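Local coordinates for phosphatidylglycerophosphatase and protein-tyrosine phosphatase 1 (Mus musculus, PDB 3RGO), which removes the terminal phosphate of phosphatidylglycerophosphate to give phosphatidylglycerol, a step in mitochondrial cardiolipin synthesis, and can also dephosphorylate phosphotyrosine and phosphoserine in proteins, at residues M106-L111 and E124-I129. Sequence-based numbering, arbitrary orientation.
Sequences MVAAYL and EAIAKI
Ile126 reaches across to Val107, Ala108 and Leu111 and shows how one branched side chain can join two helices, the axes of segments 106-111 and 124-129 coming no closer than 10.3 Å. Its CG1 stands anti to the carbonyl carbon (chi1 -65°), and the extended chain beyond it carries CD1 to the surface of helix 102-115. There CD1 meets the backbone at Ala108 N, 3.6 Å away, and touches Val107 CG1 at 3.7 Å. Leu111, one turn on from Val107, approaches the middle of the same chain, with its CD1 3.6 Å from Ile126 CG1. At Ala108 the short side chain lets Ile126 CD1 lie against the backbone, with CB 4.1 Å from CD1. The side-chain contacts are all apolar. Cutting Ile126 back to an alanine is likely to leave Leu111 CD1 and Val107 CG1 without this partner and open a gap between the helices. Val107 and Ile126 also both touch Leu11 of strand 9-12, so the helix pair packs onto the sheet as well. Helices 102-115 and 119-129 are consecutive and cross steeply, at 123° between these segments, within the helical layer that follows the loop of Cys96, the predicted phosphocysteine nucleophile, in the dual-specificity phosphatase fold.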
loop_
_atom_site.group_PDB
_atom_site.type_symbol
_atom_site.label_atom_id
_atom_site.label_comp_id
_atom_site.label_asym_id
_atom_site.label_seq_id
_atom_site.Cartn_x
_atom_site.Cartn_y
_atom_site.Cartn_z
ATOM N N MET A 106 -3.618 -0.032 -3.798
ATOM C CA MET A 106 -3.012 -1.076 -2.969
ATOM C C MET A 106 -3.644 -1.094 -1.586
ATOM O O MET A 106 -3.997 -2.159 -1.059
ATOM C CB MET A 106 -1.497 -0.854 -2.852
ATOM C CG MET A 106 -0.761 -1.900 -2.001
ATOM S SD MET A 106 -0.664 -3.544 -2.788
ATOM C CE MET A 106 0.112 -3.116 -4.342
ATOM N N VAL A 107 -3.780 0.090 -0.994
ATOM C CA VAL A 107 -4.411 0.213 0.317
ATOM C C VAL A 107 -5.875 -0.217 0.250
ATOM O O VAL A 107 -6.384 -0.837 1.183
ATOM C CB VAL A 107 -4.283 1.648 0.905
ATOM C CG1 VAL A 107 -5.100 1.778 2.185
ATOM C CG2 VAL A 107 -2.811 2.001 1.172
ATOM N N ALA A 108 -6.546 0.104 -0.857
ATOM C CA ALA A 108 -7.921 -0.333 -1.074
ATOM C C ALA A 108 -8.039 -1.849 -1.005
ATOM O O ALA A 108 -8.967 -2.379 -0.399
ATOM C CB ALA A 108 -8.454 0.186 -2.426
ATOM N N ALA A 109 -7.098 -2.550 -1.627
ATOM C CA ALA A 109 -7.145 -4.004 -1.636
ATOM C C ALA A 109 -6.990 -4.549 -0.216
ATOM O O ALA A 109 -7.716 -5.452 0.194
ATOM C CB ALA A 109 -6.068 -4.568 -2.556
ATOM N N TYR A 110 -6.040 -3.986 0.523
ATOM C CA TYR A 110 -5.846 -4.314 1.932
ATOM C C TYR A 110 -7.151 -4.192 2.721
ATOM O O TYR A 110 -7.553 -5.132 3.408
ATOM C CB TYR A 110 -4.768 -3.400 2.531
ATOM C CG TYR A 110 -4.752 -3.328 4.040
ATOM C CD1 TYR A 110 -4.150 -4.324 4.798
ATOM C CD2 TYR A 110 -5.332 -2.253 4.708
ATOM C CE1 TYR A 110 -4.135 -4.259 6.186
ATOM C CE2 TYR A 110 -5.319 -2.175 6.083
ATOM C CZ TYR A 110 -4.722 -3.180 6.820
ATOM O OH TYR A 110 -4.710 -3.103 8.194
ATOM N N LEU A 111 -7.811 -3.040 2.615
ATOM C CA LEU A 111 -9.061 -2.807 3.337
ATOM C C LEU A 111 -10.175 -3.758 2.905
ATOM O O LEU A 111 -10.963 -4.234 3.733
ATOM C CB LEU A 111 -9.507 -1.354 3.174
ATOM C CG LEU A 111 -8.591 -0.309 3.821
ATOM C CD1 LEU A 111 -9.036 1.094 3.440
ATOM C CD2 LEU A 111 -8.547 -0.477 5.339
ATOM N N GLU A 124 -13.887 5.009 -0.482
ATOM C CA GLU A 124 -14.512 6.120 0.226
ATOM C C GLU A 124 -13.909 6.313 1.618
ATOM O O GLU A 124 -13.781 7.442 2.094
ATOM C CB GLU A 124 -16.030 5.925 0.292
ATOM C CG GLU A 124 -16.705 6.098 -1.074
ATOM C CD GLU A 124 -18.123 5.562 -1.115
ATOM O OE1 GLU A 124 -19.072 6.371 -1.038
ATOM O OE2 GLU A 124 -18.292 4.329 -1.231
ATOM N N ALA A 125 -13.519 5.215 2.259
ATOM C CA ALA A 125 -12.862 5.290 3.565
ATOM C C ALA A 125 -11.506 5.967 3.457
ATOM O O ALA A 125 -11.129 6.787 4.302
ATOM C CB ALA A 125 -12.710 3.898 4.162
ATOM N N ILE A 126 -10.764 5.614 2.418
ATOM C CA ILE A 126 -9.460 6.218 2.191
ATOM C C ILE A 126 -9.624 7.702 1.868
ATOM O O ILE A 126 -8.867 8.537 2.360
ATOM C CB ILE A 126 -8.702 5.497 1.058
ATOM C CG1 ILE A 126 -8.380 4.056 1.472
ATOM C CG2 ILE A 126 -7.423 6.243 0.692
ATOM C CD1 ILE A 126 -8.021 3.151 0.304
ATOM N N ALA A 127 -10.626 8.026 1.055
ATOM C CA ALA A 127 -10.848 9.409 0.629
ATOM C C ALA A 127 -11.344 10.295 1.772
ATOM O O ALA A 127 -11.200 11.516 1.732
ATOM C CB ALA A 127 -11.813 9.461 -0.553
ATOM N N LYS A 128 -11.926 9.676 2.794
ATOM C CA LYS A 128 -12.396 10.421 3.957
ATOM C C LYS A 128 -11.207 10.908 4.783
ATOM O O LYS A 128 -11.310 11.883 5.531
ATOM C CB LYS A 128 -13.321 9.552 4.811
ATOM C CG LYS A 128 -14.173 10.325 5.805
ATOM C CD LYS A 128 -15.134 9.402 6.540
ATOM C CE LYS A 128 -16.063 8.674 5.578
ATOM N NZ LYS A 128 -17.030 9.592 4.910
ATOM N N ILE A 129 -10.075 10.228 4.629
ATOM C CA ILE A 129 -8.870 10.549 5.384
ATOM C C ILE A 129 -7.871 11.366 4.568
ATOM O O ILE A 129 -7.312 12.346 5.058
ATOM C CB ILE A 129 -8.162 9.275 5.879
ATOM C CG1 ILE A 129 -9.063 8.514 6.851
ATOM C CG2 ILE A 129 -6.815 9.627 6.527
ATOM C CD1 ILE A 129 -8.583 7.110 7.154
#